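Local coordinates for protein ATP phosphoribosyltransferase regulatory subunit (Bacillus halodurans, PDB 3OD1) that probably serves as the regulatory partner of ATP phosphoribosyltransferase, required for the first step of histidine biosynthesis and possibly for its feedback control by histidine, at residues G58-F69 with V80-P88. Numbering follows the deposited sequence.
Sequences GVVSAILDQQLF and VLRPDMTAP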
ATOM      1  N   GLY B  58      -1.469 -17.439 -10.646  1.00 35.03           N
ATOM      2  CA  GLY B  58      -2.493 -17.994  -9.774  1.00 27.89           C
ATOM      3  C   GLY B  58      -2.218 -19.449  -9.432  1.00 39.92           C
ATOM      4  O   GLY B  58      -2.171 -19.826  -8.260  1.00 42.55           O
ATOM      5  N   VAL B  59      -2.010 -20.270 -10.457  1.00 40.55           N
ATOM      6  CA  VAL B  59      -1.818 -21.704 -10.253  1.00 39.98           C
ATOM      7  C   VAL B  59      -0.525 -22.094  -9.527  1.00 44.63           C
ATOM      8  O   VAL B  59      -0.516 -23.051  -8.757  1.00 44.95           O
ATOM      9  CB  VAL B  59      -1.919 -22.501 -11.581  1.00 51.22           C
ATOM     10  CG1 VAL B  59      -3.338 -22.423 -12.154  1.00 43.05           C
ATOM     11  CG2 VAL B  59      -0.905 -21.986 -12.589  1.00 50.99           C
ATOM     12  N   VAL B  60       0.569 -21.375  -9.758  1.00 39.46           N
ATOM     13  CA  VAL B  60       1.837 -21.785  -9.141  1.00 39.52           C
ATOM     14  C   VAL B  60       2.001 -21.222  -7.733  1.00 41.32           C
ATOM     15  O   VAL B  60       2.989 -21.491  -7.054  1.00 39.68           O
ATOM     16  CB  VAL B  60       3.058 -21.425 -10.014  1.00 37.21           C
ATOM     17  CG1 VAL B  60       2.960 -22.132 -11.352  1.00 38.12           C
ATOM     18  CG2 VAL B  60       3.158 -19.912 -10.204  1.00 36.33           C
ATOM     19  N   SER B  61       1.025 -20.435  -7.298  1.00 38.17           N
ATOM     20  CA  SER B  61       1.003 -19.914  -5.934  1.00 36.09           C
ATOM     21  C   SER B  61       0.877 -21.042  -4.910  1.00 39.51           C
ATOM     22  O   SER B  61       0.293 -22.096  -5.200  1.00 34.46           O
ATOM     23  CB  SER B  61      -0.168 -18.942  -5.765  1.00 40.39           C
ATOM     24  OG  SER B  61      -0.334 -18.587  -4.406  1.00 44.13           O
ATOM     25  N   ALA B  62       1.417 -20.816  -3.715  1.00 37.75           N
ATOM     26  CA  ALA B  62       1.276 -21.770  -2.616  1.00 40.06           C
ATOM     27  C   ALA B  62      -0.154 -21.798  -2.078  1.00 43.93           C
ATOM     28  O   ALA B  62      -0.563 -22.751  -1.423  1.00 48.36           O
ATOM     29  CB  ALA B  62       2.251 -21.435  -1.489  1.00 38.43           C
ATOM     30  N   ILE B  63      -0.902 -20.735  -2.352  1.00 36.52           N
ATOM     31  CA  ILE B  63      -2.291 -20.615  -1.914  1.00 41.88           C
ATOM     32  C   ILE B  63      -3.169 -21.584  -2.691  1.00 35.55           C
ATOM     33  O   ILE B  63      -3.084 -21.657  -3.915  1.00 34.83           O
ATOM     34  CB  ILE B  63      -2.801 -19.164  -2.099  1.00 34.10           C
ATOM     35  CG1 ILE B  63      -1.797 -18.197  -1.475  1.00 32.18           C
ATOM     36  CG2 ILE B  63      -4.169 -18.984  -1.457  1.00 36.44           C
ATOM     37  CD1 ILE B  63      -1.402 -18.561  -0.054  1.00 35.61           C
ATOM     38  N   LEU B  64      -3.998 -22.338  -1.974  1.00 34.95           N
ATOM     39  CA  LEU B  64      -4.812 -23.385  -2.599  1.00 39.47           C
ATOM     40  C   LEU B  64      -5.818 -22.770  -3.541  1.00 43.73           C
ATOM     41  O   LEU B  64      -6.309 -21.668  -3.300  1.00 39.82           O
ATOM     42  CB  LEU B  64      -5.534 -24.214  -1.536  1.00 42.66           C
ATOM     43  CG  LEU B  64      -4.819 -25.475  -1.051  1.00 56.88           C
ATOM     44  CD1 LEU B  64      -3.310 -25.369  -1.241  1.00 59.03           C
ATOM     45  CD2 LEU B  64      -5.189 -25.773   0.392  1.00 59.13           C
ATOM     46  N   ASP B  65      -6.126 -23.481  -4.614  1.00 40.35           N
ATOM     47  CA  ASP B  65      -7.001 -22.955  -5.648  1.00 44.40           C
ATOM     48  C   ASP B  65      -8.324 -22.420  -5.088  1.00 43.72           C
ATOM     49  O   ASP B  65      -8.815 -21.377  -5.514  1.00 40.68           O
ATOM     50  CB  ASP B  65      -7.261 -24.028  -6.699  1.00 42.25           C
ATOM     51  CG  ASP B  65      -7.895 -23.468  -7.949  1.00 43.58           C
ATOM     52  OD1 ASP B  65      -7.160 -22.984  -8.842  1.00 44.71           O
ATOM     53  OD2 ASP B  65      -9.137 -23.516  -8.041  1.00 46.89           O
ATOM     54  N   GLN B  66      -8.895 -23.137  -4.130  1.00 43.22           N
ATOM     55  CA  GLN B  66     -10.182 -22.767  -3.563  1.00 47.49           C
ATOM     56  C   GLN B  66     -10.089 -21.460  -2.768  1.00 45.76           C
ATOM     57  O   GLN B  66     -11.097 -20.787  -2.539  1.00 48.79           O
ATOM     58  CB  GLN B  66     -10.703 -23.900  -2.679  1.00 57.89           C
ATOM     59  CG  GLN B  66     -12.133 -23.746  -2.210  1.00 73.03           C
ATOM     60  CD  GLN B  66     -12.662 -25.007  -1.537  1.00 89.71           C
ATOM     61  OE1 GLN B  66     -12.124 -26.102  -1.728  1.00 92.50           O
ATOM     62  NE2 GLN B  66     -13.724 -24.859  -0.750  1.00 96.08           N
ATOM     63  N   GLN B  67      -8.879 -21.100  -2.356  1.00 36.04           N
ATOM     64  CA  GLN B  67      -8.656 -19.873  -1.581  1.00 39.37           C
ATOM     65  C   GLN B  67      -8.308 -18.660  -2.448  1.00 37.47           C
ATOM     66  O   GLN B  67      -8.110 -17.566  -1.927  1.00 38.52           O
ATOM     67  CB  GLN B  67      -7.540 -20.084  -0.556  1.00 44.86           C
ATOM     68  CG  GLN B  67      -7.958 -20.850   0.681  1.00 55.44           C
ATOM     69  CD  GLN B  67      -8.981 -20.095   1.498  1.00 77.18           C
ATOM     70  OE1 GLN B  67      -8.725 -18.978   1.962  1.00 85.41           O
ATOM     71  NE2 GLN B  67     -10.153 -20.696   1.684  1.00 82.73           N
ATOM     72  N   LEU B  68      -8.212 -18.844  -3.762  1.00 33.31           N
ATOM     73  CA  LEU B  68      -7.836 -17.727  -4.624  1.00 36.29           C
ATOM     74  C   LEU B  68      -9.026 -16.817  -4.870  1.00 39.94           C
ATOM     75  O   LEU B  68     -10.149 -17.306  -5.047  1.00 37.08           O
ATOM     76  CB  LEU B  68      -7.294 -18.230  -5.960  1.00 32.94           C
ATOM     77  CG  LEU B  68      -6.021 -19.078  -5.905  1.00 33.70           C
ATOM     78  CD1 LEU B  68      -5.759 -19.707  -7.254  1.00 32.12           C
ATOM     79  CD2 LEU B  68      -4.841 -18.215  -5.473  1.00 40.55           C
ATOM     80  N   PHE B  69      -8.791 -15.499  -4.861  1.00 36.11           N
ATOM     81  CA  PHE B  69      -9.812 -14.560  -5.307  1.00 34.32           C
ATOM     82  C   PHE B  69      -9.735 -14.433  -6.827  1.00 39.83           C
ATOM     83  O   PHE B  69      -8.910 -13.680  -7.372  1.00 36.11           O
ATOM     84  CB  PHE B  69      -9.652 -13.178  -4.649  1.00 36.81           C
ATOM     85  CG  PHE B  69     -10.880 -12.295  -4.778  1.00 37.96           C
ATOM     86  CD1 PHE B  69     -11.357 -11.917  -6.028  1.00 38.50           C
ATOM     87  CD2 PHE B  69     -11.548 -11.840  -3.654  1.00 44.16           C
ATOM     88  CE1 PHE B  69     -12.487 -11.107  -6.152  1.00 40.07           C
ATOM     89  CE2 PHE B  69     -12.681 -11.020  -3.773  1.00 39.88           C
ATOM     90  CZ  PHE B  69     -13.151 -10.669  -5.021  1.00 37.91           C
ATOM     91  N   VAL B  80      -6.554 -13.270 -10.983  1.00 33.79           N
ATOM     92  CA  VAL B  80      -6.654 -13.334  -9.540  1.00 34.19           C
ATOM     93  C   VAL B  80      -6.181 -12.012  -8.952  1.00 32.39           C
ATOM     94  O   VAL B  80      -5.319 -11.344  -9.524  1.00 34.45           O
ATOM     95  CB  VAL B  80      -5.808 -14.486  -8.941  1.00 36.40           C
ATOM     96  CG1 VAL B  80      -6.255 -15.819  -9.499  1.00 30.08           C
ATOM     97  CG2 VAL B  80      -4.329 -14.264  -9.205  1.00 35.96           C
ATOM     98  N   LEU B  81      -6.789 -11.618  -7.838  1.00 31.22           N
ATOM     99  CA  LEU B  81      -6.192 -10.625  -6.964  1.00 28.65           C
ATOM    100  C   LEU B  81      -5.038 -11.360  -6.306  1.00 31.36           C
ATOM    101  O   LEU B  81      -5.221 -12.461  -5.794  1.00 33.92           O
ATOM    102  CB  LEU B  81      -7.217 -10.140  -5.932  1.00 26.03           C
ATOM    103  CG  LEU B  81      -8.371  -9.310  -6.516  1.00 36.21           C
ATOM    104  CD1 LEU B  81      -9.412  -8.889  -5.453  1.00 31.78           C
ATOM    105  CD2 LEU B  81      -7.831  -8.072  -7.242  1.00 34.23           C
ATOM    106  N   ARG B  82      -3.840 -10.786  -6.343  1.00 31.87           N
ATOM    107  CA  ARG B  82      -2.662 -11.538  -5.927  1.00 31.93           C
ATOM    108  C   ARG B  82      -2.823 -12.238  -4.574  1.00 28.17           C
ATOM    109  O   ARG B  82      -3.122 -11.608  -3.539  1.00 28.69           O
ATOM    110  CB  ARG B  82      -1.417 -10.674  -5.929  1.00 39.77           C
ATOM    111  CG  ARG B  82      -1.556  -9.487  -5.056  1.00 41.09           C
ATOM    112  CD  ARG B  82      -0.214  -8.972  -4.638  1.00 50.26           C
ATOM    113  NE  ARG B  82      -0.376  -7.770  -3.837  1.00 52.81           N
ATOM    114  CZ  ARG B  82      -0.157  -6.547  -4.287  1.00 45.63           C
ATOM    115  NH1 ARG B  82       0.262  -6.364  -5.525  1.00 55.44           N
ATOM    116  NH2 ARG B  82      -0.320  -5.513  -3.480  1.00 47.32           N
ATOM    117  N   PRO B  83      -2.621 -13.560  -4.581  1.00 31.21           N
ATOM    118  CA  PRO B  83      -2.743 -14.368  -3.372  1.00 31.99           C
ATOM    119  C   PRO B  83      -1.514 -14.255  -2.469  1.00 31.48           C
ATOM    120  O   PRO B  83      -1.614 -14.490  -1.259  1.00 29.33           O
ATOM    121  CB  PRO B  83      -2.898 -15.797  -3.927  1.00 30.08           C
ATOM    122  CG  PRO B  83      -2.267 -15.751  -5.273  1.00 36.42           C
ATOM    123  CD  PRO B  83      -2.570 -14.382  -5.800  1.00 33.10           C
ATOM    124  N   ASP B  84      -0.365 -13.915  -3.047  1.00 31.02           N
ATOM    125  CA  ASP B  84       0.887 -13.858  -2.292  1.00 36.51           C
ATOM    126  C   ASP B  84       1.898 -12.995  -3.052  1.00 34.37           C
ATOM    127  O   ASP B  84       1.648 -12.602  -4.191  1.00 34.51           O
ATOM    128  CB  ASP B  84       1.452 -15.269  -2.102  1.00 38.66           C
ATOM    129  CG  ASP B  84       1.863 -15.924  -3.435  1.00 46.33           C
ATOM    130  OD1 ASP B  84       0.979 -16.319  -4.220  1.00 55.04           O
ATOM    131  OD2 ASP B  84       3.069 -16.027  -3.715  1.00 41.97           O
HETATM  132  N   MSE B  85       3.051 -12.726  -2.445  1.00 30.38           N
HETATM  133  CA  MSE B  85       4.095 -11.965  -3.132  1.00 30.60           C
HETATM  134  C   MSE B  85       5.238 -12.825  -3.686  1.00 30.00           C
HETATM  135  O   MSE B  85       6.045 -12.348  -4.491  1.00 32.48           O
HETATM  136  CB  MSE B  85       4.641 -10.851  -2.230  1.00 25.87           C
HETATM  137  CG  MSE B  85       3.710  -9.607  -2.161  1.00 27.62           C
HETATM  138 SE   MSE B  85       3.368  -8.836  -3.932  0.72 39.77          SE
HETATM  139  CE  MSE B  85       5.170  -8.227  -4.373  1.00 36.55           C
ATOM    140  N   THR B  86       5.301 -14.084  -3.264  1.00 29.76           N
ATOM    141  CA  THR B  86       6.390 -14.955  -3.692  1.00 29.48           C
ATOM    142  C   THR B  86       6.296 -15.304  -5.183  1.00 31.75           C
ATOM    143  O   THR B  86       7.281 -15.186  -5.920  1.00 35.63           O
ATOM    144  CB  THR B  86       6.475 -16.244  -2.857  1.00 28.74           C
ATOM    145  OG1 THR B  86       6.612 -15.904  -1.471  1.00 29.75           O
ATOM    146  CG2 THR B  86       7.679 -17.080  -3.302  1.00 31.53           C
ATOM    147  N   ALA B  87       5.123 -15.730  -5.635  1.00 32.56           N
ATOM    148  CA  ALA B  87       4.971 -16.060  -7.052  1.00 34.96           C
ATOM    149  C   ALA B  87       5.111 -14.816  -7.959  1.00 31.60           C
ATOM    150  O   ALA B  87       5.774 -14.865  -9.011  1.00 33.16           O
ATOM    151  CB  ALA B  87       3.667 -16.825  -7.302  1.00 33.60           C
ATOM    152  N   PRO B  88       4.508 -13.680  -7.554  1.00 33.79           N
ATOM    153  CA  PRO B  88       4.770 -12.469  -8.342  1.00 33.89           C
ATOM    154  C   PRO B  88       6.253 -12.104  -8.343  1.00 34.06           C
ATOM    155  O   PRO B  88       6.764 -11.695  -9.378  1.00 34.69           O
ATOM    156  CB  PRO B  88       3.916 -11.398  -7.643  1.00 31.45           C
ATOM    157  CG  PRO B  88       2.739 -12.195  -7.103  1.00 30.40           C
ATOM    158  CD  PRO B  88       3.362 -13.506  -6.638  1.00 27.05           C
TER
HETATM  159  O   HOH W   1       3.727 -18.777  -3.621  1.00 42.14           O
HETATM  160  O   HOH W   2      -6.306 -14.469  -4.247  1.00 27.79           O
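S61 and D84 join two loops in the class-II aminoacyl-tRNA synthetase-like domain of this HisZ protein. S61 follows helix 54-60, and D84 lies between strand 78-81 and helix 86-94. The D84 side chain can be followed outward. Its CB carries CG between the backbone N and the carbonyl carbon (chi1 65°), which leaves the carboxylate between S61 and the start of helix 86-94. D84 OD1 accepts from S61 OG at 2.6 Å, met from above the carboxylate plane. D84 OD2 caps helix 86-94 by accepting from A87 N at 2.8 Å, on the syn side and nearly straight (173° at the hydrogen). A water also donates to D84 OD2 and accepts from A62 N. With an alanine here, A87 N would probably lose its capping acceptor and S61 OG the partner it donates to, leaving that hydroxyl only its bond from I63 N.

S61 OG is gripped twice. While donating to D84, S61 OG accepts from I63 N at 3.0 Å, closing an ST turn. The P83 ring packs beside this polar group. P83 CB touches both I63 CG1 and L68 CD2, the latter tight at 3.5 Å; both side chains run at a slant to the ring. P83 CG also lies against S61 OG. The backbone of P83 is tied to R114 through its carbonyl O.

Farther along, L81 N donates to F69 O at 3.0 Å. A second water links F69 N to L81 O. L51 of the second subunit packs on both F69 and L81, so this end reaches the dimer interface. The F69 and L81 side chains run side by side, and L81 CD1 sits over the centre of the F69 ring in a CH-pi contact, 3.7 Å from the centroid.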